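Local coordinates for protein putative alpha/beta hydrolase (Desulfitobacterium hafniense, PDB 4RPC) that is a putative alpha/beta hydrolase that probably uses a serine nucleophile in a Ser-His-Glu triad, its natural substrate not established, at residues A[77-82]-A[105-111]; A[141-145]-A[173-179]; A[122-127]-A[189-194]. All blocks are in the same frame, centred on the assembly; numbering follows the deposited sequence.

In the fold
The contacts illustrate how an alpha/beta hydrolase divides its stabilising chemistry between sheet domain and insertion. Contact 1 pairs helices 70-83 and 97-108 beside the sheet, largely buried and apolar, with acidic side chains at its exposed margin. Contacts 2 and 3, both partly buried, belong to the helical insertion between strands 112-119 and 204-210: contact 2 is nested inside the loop contact 3 closes, and both draw on helix 179-191, at its start and end. Contact 2 works by apolar side chains; contact 3 adds backbone bonds and bridging waters to its side-chain packing. Contacts 1 and 3 meet where Ile107 packs on Leu194, whereas contact 2 stays about 16 Å from contact 1 (nearest atoms).

Contact 1 of 3, residues A[77-82]-A[105-111]; sequences LGEALE and MAIRGEI
Selenomethionine Met105, near the end of helix 97-108, reaches across to Leu77 and Leu81 of helix 70-83, joining two helices that flank the sheet of the alpha/beta hydrolase fold. With CG anti to its carbonyl carbon (chi1 -80°) and the chain bent at its last torsion, Met105 lays its SE atom 3.4 Å from Leu77 CD2, while its CE methyl meets Leu81 CD1 at 3.6 Å. Leu77 and Leu81 also touch Leu13 of strand 13-17. Three residues on, Arg108 marks the change to polar chemistry: its NH2 forms a salt bridge with Glu110 OE1 at 2.8 Å, although the hydrogen bond within it is weak. Gly109 then ends the helix with positive phi, where a side chain would press on the preceding carbonyl oxygen. The poorly ordered Glu110 extends over Gly78, its OE1 3.5 Å from Gly78 CA; as modelled, a side chain on Gly78 would run into it. Glu110 OE2 comes 2.6 Å from Glu82 OE1, the carboxylate planes 66° apart, a closeness that would probably raise the pKa of one of them. Ile111 brings the chain back to apolar packing, crossing Leu81 at about a right angle, its CG2 4.2 Å from Leu81 CD1.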
loop_
_atom_site.group_PDB
_atom_site.type_symbol
_atom_site.label_atom_id
_atom_site.label_comp_id
_atom_site.label_asym_id
_atom_site.label_seq_id
_atom_site.Cartn_x
_atom_site.Cartn_y
_atom_site.Cartn_z
ATOM N N LEU A 77 12.555 6.940 1.624
ATOM C CA LEU A 77 11.385 7.720 1.983
ATOM C C LEU A 77 11.598 8.441 3.303
ATOM O O LEU A 77 11.147 9.584 3.499
ATOM C CB LEU A 77 10.182 6.768 2.127
ATOM C CG LEU A 77 8.779 7.280 2.167
ATOM C CD1 LEU A 77 8.607 8.421 1.181
ATOM C CD2 LEU A 77 7.825 6.125 1.850
ATOM N N GLY A 78 12.250 7.744 4.227
ATOM C CA GLY A 78 12.611 8.345 5.507
ATOM C C GLY A 78 13.539 9.538 5.261
ATOM O O GLY A 78 13.466 10.562 5.953
ATOM N N GLU A 79 14.405 9.429 4.283
ATOM C CA GLU A 79 15.277 10.586 3.982
ATOM C C GLU A 79 14.493 11.734 3.365
ATOM O O GLU A 79 14.857 12.868 3.537
ATOM C CB GLU A 79 16.388 10.185 3.035
ATOM C CG GLU A 79 17.336 9.208 3.702
ATOM C CD GLU A 79 18.440 8.742 2.778
ATOM O OE1 GLU A 79 18.192 7.905 1.857
ATOM O OE2 GLU A 79 19.562 9.206 3.002
ATOM N N ALA A 80 13.431 11.432 2.621
ATOM C CA ALA A 80 12.676 12.498 1.974
ATOM C C ALA A 80 11.889 13.194 3.019
ATOM O O ALA A 80 11.751 14.391 2.956
ATOM C CB ALA A 80 11.782 12.000 0.851
ATOM N N LEU A 81 11.422 12.458 4.014
ATOM C CA LEU A 81 10.712 13.063 5.123
ATOM C C LEU A 81 11.580 13.948 5.968
ATOM O O LEU A 81 11.187 15.032 6.373
ATOM C CB LEU A 81 10.069 11.995 5.982
ATOM C CG LEU A 81 8.863 11.261 5.382
ATOM C CD1 LEU A 81 8.268 10.293 6.395
ATOM C CD2 LEU A 81 7.807 12.195 4.868
ATOM N N GLU A 82 12.774 13.489 6.221
ATOM C CA GLU A 82 13.796 14.285 6.886
ATOM C C GLU A 82 14.128 15.597 6.150
ATOM O O GLU A 82 14.307 16.618 6.769
ATOM C CB GLU A 82 15.050 13.447 6.991
ATOM C CG GLU A 82 16.100 14.004 7.916
ATOM C CD GLU A 82 17.288 13.056 8.011
ATOM O OE1 GLU A 82 17.192 11.945 7.431
ATOM O OE2 GLU A 82 18.308 13.417 8.645
HETATM N N MSE A 105 8.712 1.265 7.453
HETATM C CA MSE A 105 8.974 2.587 8.051
HETATM C C MSE A 105 8.741 2.611 9.549
HETATM O O MSE A 105 9.478 3.247 10.261
HETATM C CB MSE A 105 8.161 3.655 7.340
HETATM C CG MSE A 105 8.961 3.939 6.056
HETATM SE SE MSE A 105 7.881 5.237 5.113
HETATM C CE MSE A 105 8.695 6.710 6.170
ATOM N N ALA A 106 7.751 1.860 10.042
ATOM C CA ALA A 106 7.470 1.817 11.485
ATOM C C ALA A 106 8.543 1.100 12.266
ATOM O O ALA A 106 8.730 1.372 13.430
ATOM C CB ALA A 106 6.108 1.170 11.767
ATOM N N ILE A 107 9.222 0.171 11.620
ATOM C CA ILE A 107 10.258 -0.634 12.240
ATOM C C ILE A 107 11.620 0.060 12.261
ATOM O O ILE A 107 12.355 -0.073 13.223
ATOM C CB ILE A 107 10.397 -1.947 11.458
ATOM C CG1 ILE A 107 9.163 -2.812 11.645
ATOM C CG2 ILE A 107 11.711 -2.650 11.793
ATOM C CD1 ILE A 107 9.219 -4.046 10.751
ATOM N N ARG A 108 12.002 0.727 11.173
ATOM C CA ARG A 108 13.298 1.387 11.107
ATOM C C ARG A 108 13.480 2.408 12.226
ATOM O O ARG A 108 14.551 2.496 12.840
ATOM C CB ARG A 108 13.448 2.114 9.793
ATOM C CG ARG A 108 13.740 1.232 8.596
ATOM C CD ARG A 108 13.728 2.093 7.329
ATOM N NE ARG A 108 14.143 3.496 7.541
ATOM C CZ ARG A 108 15.407 3.944 7.552
ATOM N NH1 ARG A 108 16.430 3.110 7.363
ATOM N NH2 ARG A 108 15.648 5.239 7.759
ATOM N N GLY A 109 12.454 3.211 12.475
ATOM C CA GLY A 109 12.464 4.095 13.636
ATOM C C GLY A 109 13.163 5.423 13.435
ATOM O O GLY A 109 13.229 6.217 14.369
ATOM N N GLU A 110 13.683 5.687 12.236
ATOM C CA GLU A 110 14.244 6.995 11.948
ATOM C C GLU A 110 13.138 8.009 12.270
ATOM O O GLU A 110 13.291 8.901 13.085
ATOM C CB GLU A 110 14.664 7.083 10.476
ATOM C CG GLU A 110 15.654 8.220 10.172
ATOM C CD GLU A 110 15.544 8.775 8.743
ATOM O OE1 GLU A 110 15.164 8.012 7.813
ATOM O OE2 GLU A 110 15.834 9.979 8.548
ATOM N N ILE A 111 11.993 7.787 11.657
ATOM C CA ILE A 111 10.808 8.598 11.801
ATOM C C ILE A 111 9.712 7.898 12.614
ATOM O O ILE A 111 9.434 6.718 12.402
ATOM C CB ILE A 111 10.317 8.923 10.399
ATOM C CG1 ILE A 111 11.271 9.974 9.842
ATOM C CG2 ILE A 111 8.862 9.370 10.413
ATOM C CD1 ILE A 111 11.010 10.282 8.413
#

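Contact 2 of 3, residues A[141-145]-A[173-179]; sequences FLNLL and IYEHITR
Ile173 sends its side chain against the end of helix 130-145 and takes up the tightly packed half of this contact. Its CD1 methyl sits over one face of the Phe141 ring in a CH-pi contact, 4.2 Å from the ring centroid and displaced toward the rim. The other branch, CG2, turns to Leu145, where it meets CD2 at 3.6 Å, and Leu144 CD1 closes in less tightly on Ile173 CG1. Since CG2 lies anti to the backbone N and CG1 anti to the carbonyl carbon (chi1 -55°), the branches diverge, and one residue spans Phe141 and Leu145, one turn apart on the same side of the helix. Val166 and Leu169 of helix 165-169 also touch Leu144.

The outer half is looser. After a type I turn from Tyr174 to Ile177, Ile177 offers only CG2 to Leu142 CD2, at 3.9 Å, while Leu142 CD1 rests 3.7 Å from Arg179 CB. Leu142, Ile177 and Arg179 are all partly exposed, whereas Ile173, Phe141 and Leu144 are buried. The guanidinium of Arg179 is engaged farther back along helix 130-145, by a salt bridge to Asp139 and a hydrogen bond to Asn135. Helices 130-145 and 179-191 belong to the insertion that in this family commonly caps the active site. Between these segments, then, cohesion comes from the fit of branched side chains, while the polar end of Arg179 is satisfied outside them.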
loop_
_atom_site.group_PDB
_atom_site.type_symbol
_atom_site.label_atom_id
_atom_site.label_comp_id
_atom_site.label_asym_id
_atom_site.label_seq_id
_atom_site.Cartn_x
_atom_site.Cartn_y
_atom_site.Cartn_z
ATOM N N PHE A 141 -1.655 -7.888 -14.251
ATOM C CA PHE A 141 -1.993 -6.468 -14.057
ATOM C C PHE A 141 -1.997 -5.670 -15.362
ATOM O O PHE A 141 -2.864 -4.842 -15.578
ATOM C CB PHE A 141 -1.065 -5.836 -13.052
ATOM C CG PHE A 141 -1.533 -5.939 -11.631
ATOM C CD1 PHE A 141 -2.590 -6.765 -11.263
ATOM C CD2 PHE A 141 -0.904 -5.205 -10.653
ATOM C CE1 PHE A 141 -3.043 -6.832 -9.944
ATOM C CE2 PHE A 141 -1.343 -5.256 -9.337
ATOM C CZ PHE A 141 -2.417 -6.088 -8.977
ATOM N N LEU A 142 -1.040 -5.941 -16.247
ATOM C CA LEU A 142 -1.007 -5.247 -17.523
ATOM C C LEU A 142 -2.211 -5.675 -18.388
ATOM O O LEU A 142 -2.844 -4.856 -19.076
ATOM C CB LEU A 142 0.324 -5.513 -18.268
ATOM C CG LEU A 142 1.462 -4.800 -17.576
ATOM C CD1 LEU A 142 2.769 -5.331 -18.051
ATOM C CD2 LEU A 142 1.383 -3.267 -17.742
ATOM N N ASN A 143 -2.516 -6.965 -18.352
ATOM C CA ASN A 143 -3.711 -7.470 -19.008
ATOM C C ASN A 143 -4.988 -6.737 -18.605
ATOM O O ASN A 143 -5.891 -6.598 -19.412
ATOM C CB ASN A 143 -3.879 -8.969 -18.802
ATOM C CG ASN A 143 -3.159 -9.774 -19.845
ATOM O OD1 ASN A 143 -3.077 -9.388 -20.981
ATOM N ND2 ASN A 143 -2.611 -10.891 -19.450
ATOM N N LEU A 144 -5.061 -6.244 -17.383
ATOM C CA LEU A 144 -6.243 -5.493 -16.963
ATOM C C LEU A 144 -6.460 -4.280 -17.850
ATOM O O LEU A 144 -7.587 -3.882 -18.075
ATOM C CB LEU A 144 -6.132 -5.041 -15.516
ATOM C CG LEU A 144 -6.078 -6.162 -14.488
ATOM C CD1 LEU A 144 -5.826 -5.594 -13.091
ATOM C CD2 LEU A 144 -7.380 -6.934 -14.506
ATOM N N LEU A 145 -5.365 -3.719 -18.360
ATOM C CA LEU A 145 -5.407 -2.532 -19.222
ATOM C C LEU A 145 -5.980 -2.857 -20.565
ATOM O O LEU A 145 -6.437 -1.986 -21.249
ATOM C CB LEU A 145 -3.988 -1.903 -19.403
ATOM C CG LEU A 145 -3.322 -1.395 -18.109
ATOM C CD1 LEU A 145 -1.819 -1.175 -18.302
ATOM C CD2 LEU A 145 -3.997 -0.130 -17.542
ATOM N N ILE A 173 -4.485 0.915 -12.152
ATOM C CA ILE A 173 -3.234 0.587 -12.834
ATOM C C ILE A 173 -2.729 1.812 -13.570
ATOM O O ILE A 173 -3.437 2.433 -14.313
ATOM C CB ILE A 173 -3.428 -0.514 -13.848
ATOM C CG1 ILE A 173 -4.057 -1.753 -13.214
ATOM C CG2 ILE A 173 -2.098 -0.812 -14.510
ATOM C CD1 ILE A 173 -3.270 -2.367 -12.056
ATOM N N TYR A 174 -1.482 2.168 -13.354
ATOM C CA TYR A 174 -0.933 3.368 -13.936
ATOM C C TYR A 174 -0.890 3.126 -15.429
ATOM O O TYR A 174 -0.346 2.137 -15.916
ATOM C CB TYR A 174 0.461 3.701 -13.334
ATOM C CG TYR A 174 1.217 4.853 -13.975
ATOM C CD1 TYR A 174 0.597 6.038 -14.302
ATOM C CD2 TYR A 174 2.580 4.727 -14.246
ATOM C CE1 TYR A 174 1.296 7.067 -14.921
ATOM C CE2 TYR A 174 3.290 5.733 -14.856
ATOM C CZ TYR A 174 2.668 6.888 -15.169
ATOM O OH TYR A 174 3.439 7.855 -15.727
ATOM N N GLU A 175 -1.474 4.041 -16.176
ATOM C CA GLU A 175 -1.662 3.769 -17.589
ATOM C C GLU A 175 -0.338 3.771 -18.377
ATOM O O GLU A 175 -0.282 3.193 -19.434
ATOM C CB GLU A 175 -2.727 4.699 -18.180
ATOM C CG GLU A 175 -2.298 6.125 -18.294
ATOM C CD GLU A 175 -3.378 7.002 -18.927
ATOM O OE1 GLU A 175 -4.576 6.615 -18.979
ATOM O OE2 GLU A 175 -3.007 8.103 -19.376
ATOM N N HIS A 176 0.720 4.364 -17.837
ATOM C CA HIS A 176 2.034 4.385 -18.510
ATOM C C HIS A 176 3.105 3.568 -17.822
ATOM O O HIS A 176 4.302 3.779 -18.043
ATOM C CB HIS A 176 2.526 5.811 -18.670
ATOM C CG HIS A 176 1.648 6.641 -19.538
ATOM N ND1 HIS A 176 1.266 6.238 -20.805
ATOM C CD2 HIS A 176 1.074 7.848 -19.331
ATOM C CE1 HIS A 176 0.487 7.163 -21.335
ATOM N NE2 HIS A 176 0.359 8.149 -20.460
ATOM N N ILE A 177 2.673 2.637 -16.974
ATOM C CA ILE A 177 3.619 1.809 -16.284
ATOM C C ILE A 177 4.327 0.897 -17.340
ATOM O O ILE A 177 3.751 0.544 -18.381
ATOM C CB ILE A 177 2.979 1.016 -15.158
ATOM C CG1 ILE A 177 4.035 0.341 -14.271
ATOM C CG2 ILE A 177 2.065 -0.043 -15.695
ATOM C CD1 ILE A 177 4.808 1.310 -13.397
ATOM N N THR A 178 5.607 0.657 -17.112
ATOM C CA THR A 178 6.330 -0.319 -17.896
ATOM C C THR A 178 6.413 -1.608 -17.174
ATOM O O THR A 178 6.413 -1.657 -15.950
ATOM C CB THR A 178 7.749 0.155 -18.212
ATOM O OG1 THR A 178 8.518 0.284 -17.004
ATOM C CG2 THR A 178 7.667 1.429 -18.949
ATOM N N ARG A 179 6.501 -2.680 -17.929
ATOM C CA ARG A 179 6.566 -3.980 -17.321
ATOM C C ARG A 179 7.788 -4.115 -16.393
ATOM O O ARG A 179 7.649 -4.619 -15.236
ATOM C CB ARG A 179 6.479 -5.115 -18.345
ATOM C CG ARG A 179 6.551 -6.482 -17.656
ATOM C CD ARG A 179 6.262 -7.625 -18.597
ATOM N NE ARG A 179 6.018 -8.894 -17.902
ATOM C CZ ARG A 179 6.954 -9.662 -17.357
ATOM N NH1 ARG A 179 8.225 -9.290 -17.322
ATOM N NH2 ARG A 179 6.593 -10.781 -16.754
#

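Contact 3 of 3, residues A[122-127]-A[189-194]; sequences QYEGMG and AYRYDL
Gln122 faces Ala189 where the loop leaving strand 112-119 meets the end of helix 179-191, closing the helical insertion of the alpha/beta hydrolase fold. Its OE1 lies 3.7 Å from Ala189 CB, while NE2 bonds to the hydroxyl of Ser96, the probable nucleophile; a water joins the two backbones by donating to Gln122 O and Ala189 O. Tyr123 runs alongside Leu194, CB to CB at 3.8 Å, and its O accepts a weak bond from Leu194 N. Past Glu124, Gly125 has backbone angles that suit glycine and slips its CA within 3.1 Å of Tyr192 O, where a side chain would collide with Asp193. Met126, a selenomethionine, gives a straight backbone bond: its N reaches Tyr190 O at 2.9 Å (173°). Its side chain, bent at chi2 and chi3, lies beside that of Tyr190 in a Met-aromatic contact, SE 4.4 Å from the ring centroid and oblique to it. Putting an alanine in place of Tyr190 would probably leave that selenium without its aromatic neighbour and open a gap beside Met137 and Thr130, which the tyrosine also touches. Finally Gly127 N donates to a water at 2.7 Å, which in turn donates to Arg191 O at 2.9 Å.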
loop_
_atom_site.group_PDB
_atom_site.type_symbol
_atom_site.label_atom_id
_atom_site.label_comp_id
_atom_site.label_asym_id
_atom_site.label_seq_id
_atom_site.Cartn_x
_atom_site.Cartn_y
_atom_site.Cartn_z
ATOM N N GLN A 122 0.697 -8.053 2.311
ATOM C CA GLN A 122 1.110 -9.425 2.075
ATOM C C GLN A 122 2.556 -9.421 2.572
ATOM O O GLN A 122 3.325 -8.611 2.128
ATOM C CB GLN A 122 0.967 -9.786 0.554
ATOM C CG GLN A 122 1.900 -9.071 -0.500
ATOM C CD GLN A 122 1.448 -7.651 -1.094
ATOM O OE1 GLN A 122 2.319 -6.813 -1.483
ATOM N NE2 GLN A 122 0.100 -7.391 -1.179
ATOM N N TYR A 123 2.903 -10.241 3.567
ATOM C CA TYR A 123 4.217 -10.094 4.239
ATOM C C TYR A 123 4.992 -11.393 4.420
ATOM O O TYR A 123 5.946 -11.456 5.203
ATOM C CB TYR A 123 4.065 -9.441 5.612
ATOM C CG TYR A 123 3.102 -8.287 5.658
ATOM C CD1 TYR A 123 3.527 -6.951 5.405
ATOM C CD2 TYR A 123 1.775 -8.504 5.971
ATOM C CE1 TYR A 123 2.639 -5.882 5.457
ATOM C CE2 TYR A 123 0.881 -7.436 5.985
ATOM C CZ TYR A 123 1.328 -6.133 5.737
ATOM O OH TYR A 123 0.402 -5.118 5.795
ATOM N N GLU A 124 4.631 -12.396 3.656
ATOM C CA GLU A 124 5.154 -13.750 3.860
ATOM C C GLU A 124 6.669 -13.870 3.553
ATOM O O GLU A 124 7.480 -14.339 4.395
ATOM C CB GLU A 124 4.358 -14.708 2.982
ATOM C CG GLU A 124 4.789 -16.154 3.071
ATOM C CD GLU A 124 4.452 -16.756 4.421
ATOM O OE1 GLU A 124 3.261 -17.100 4.658
ATOM O OE2 GLU A 124 5.379 -16.867 5.247
ATOM N N GLY A 125 7.043 -13.485 2.350
ATOM C CA GLY A 125 8.393 -13.643 1.891
ATOM C C GLY A 125 8.596 -14.931 1.124
ATOM O O GLY A 125 8.844 -15.937 1.697
HETATM N N MSE A 126 8.494 -14.880 -0.182
HETATM C CA MSE A 126 8.458 -16.059 -0.988
HETATM C C MSE A 126 9.769 -16.674 -1.384
HETATM O O MSE A 126 9.740 -17.648 -2.089
HETATM C CB MSE A 126 7.807 -15.773 -2.301
HETATM C CG MSE A 126 6.775 -14.709 -2.291
HETATM SE SE MSE A 126 5.302 -15.446 -3.256
HETATM C CE MSE A 126 4.649 -15.994 -1.503
ATOM N N GLY A 127 10.883 -16.110 -0.998
ATOM C CA GLY A 127 12.151 -16.708 -1.315
ATOM C C GLY A 127 12.261 -16.969 -2.782
ATOM O O GLY A 127 11.978 -16.128 -3.569
ATOM N N ALA A 189 7.903 -6.599 -3.454
ATOM C CA ALA A 189 6.732 -7.012 -2.675
ATOM C C ALA A 189 6.799 -8.467 -2.200
ATOM O O ALA A 189 6.705 -8.724 -1.012
ATOM C CB ALA A 189 5.485 -6.786 -3.456
ATOM N N TYR A 190 7.024 -9.406 -3.122
ATOM C CA TYR A 190 7.036 -10.811 -2.815
ATOM C C TYR A 190 8.256 -11.288 -2.030
ATOM O O TYR A 190 8.158 -12.252 -1.359
ATOM C CB TYR A 190 6.892 -11.642 -4.112
ATOM C CG TYR A 190 5.488 -11.632 -4.619
ATOM C CD1 TYR A 190 4.426 -11.935 -3.775
ATOM C CD2 TYR A 190 5.214 -11.335 -5.922
ATOM C CE1 TYR A 190 3.115 -11.921 -4.233
ATOM C CE2 TYR A 190 3.917 -11.291 -6.396
ATOM C CZ TYR A 190 2.873 -11.585 -5.558
ATOM O OH TYR A 190 1.600 -11.603 -6.025
ATOM N N ARG A 191 9.390 -10.614 -2.127
ATOM C CA ARG A 191 10.588 -10.939 -1.362
ATOM C C ARG A 191 10.497 -10.546 0.108
ATOM O O ARG A 191 11.057 -11.225 0.952
ATOM C CB ARG A 191 11.798 -10.209 -1.954
ATOM C CG ARG A 191 13.131 -10.713 -1.485
ATOM C CD ARG A 191 13.697 -11.799 -2.360
ATOM N NE ARG A 191 13.760 -11.388 -3.764
ATOM C CZ ARG A 191 13.982 -12.227 -4.784
ATOM N NH1 ARG A 191 14.177 -13.535 -4.549
ATOM N NH2 ARG A 191 13.985 -11.741 -6.060
ATOM N N TYR A 192 9.816 -9.436 0.420
ATOM C CA TYR A 192 9.800 -8.910 1.808
ATOM C C TYR A 192 9.398 -9.983 2.807
ATOM O O TYR A 192 8.354 -10.614 2.704
ATOM C CB TYR A 192 8.868 -7.725 1.908
ATOM C CG TYR A 192 8.975 -6.910 3.195
ATOM C CD1 TYR A 192 10.166 -6.317 3.567
ATOM C CD2 TYR A 192 7.891 -6.703 3.991
ATOM C CE1 TYR A 192 10.246 -5.559 4.726
ATOM C CE2 TYR A 192 7.966 -5.972 5.158
ATOM C CZ TYR A 192 9.133 -5.370 5.527
ATOM O OH TYR A 192 9.214 -4.611 6.718
ATOM N N ASP A 193 10.224 -10.200 3.790
ATOM C CA ASP A 193 9.907 -11.182 4.810
ATOM C C ASP A 193 9.856 -10.524 6.192
ATOM O O ASP A 193 10.881 -10.274 6.822
ATOM C CB ASP A 193 10.942 -12.290 4.700
ATOM C CG ASP A 193 10.701 -13.453 5.647
ATOM O OD1 ASP A 193 9.706 -13.498 6.379
ATOM O OD2 ASP A 193 11.591 -14.310 5.679
ATOM N N LEU A 194 8.651 -10.222 6.646
ATOM C CA LEU A 194 8.454 -9.477 7.897
ATOM C C LEU A 194 8.711 -10.329 9.153
ATOM O O LEU A 194 9.290 -9.857 10.091
ATOM C CB LEU A 194 7.033 -8.938 7.953
ATOM C CG LEU A 194 6.602 -8.201 9.207
ATOM C CD1 LEU A 194 7.571 -7.073 9.434
ATOM C CD2 LEU A 194 5.175 -7.719 9.058
HETATM O O HOH W 1 5.402 -7.306 0.862
HETATM O O HOH W 2 6.811 -12.862 7.078
HETATM O O HOH W 3 11.593 -14.075 0.560
#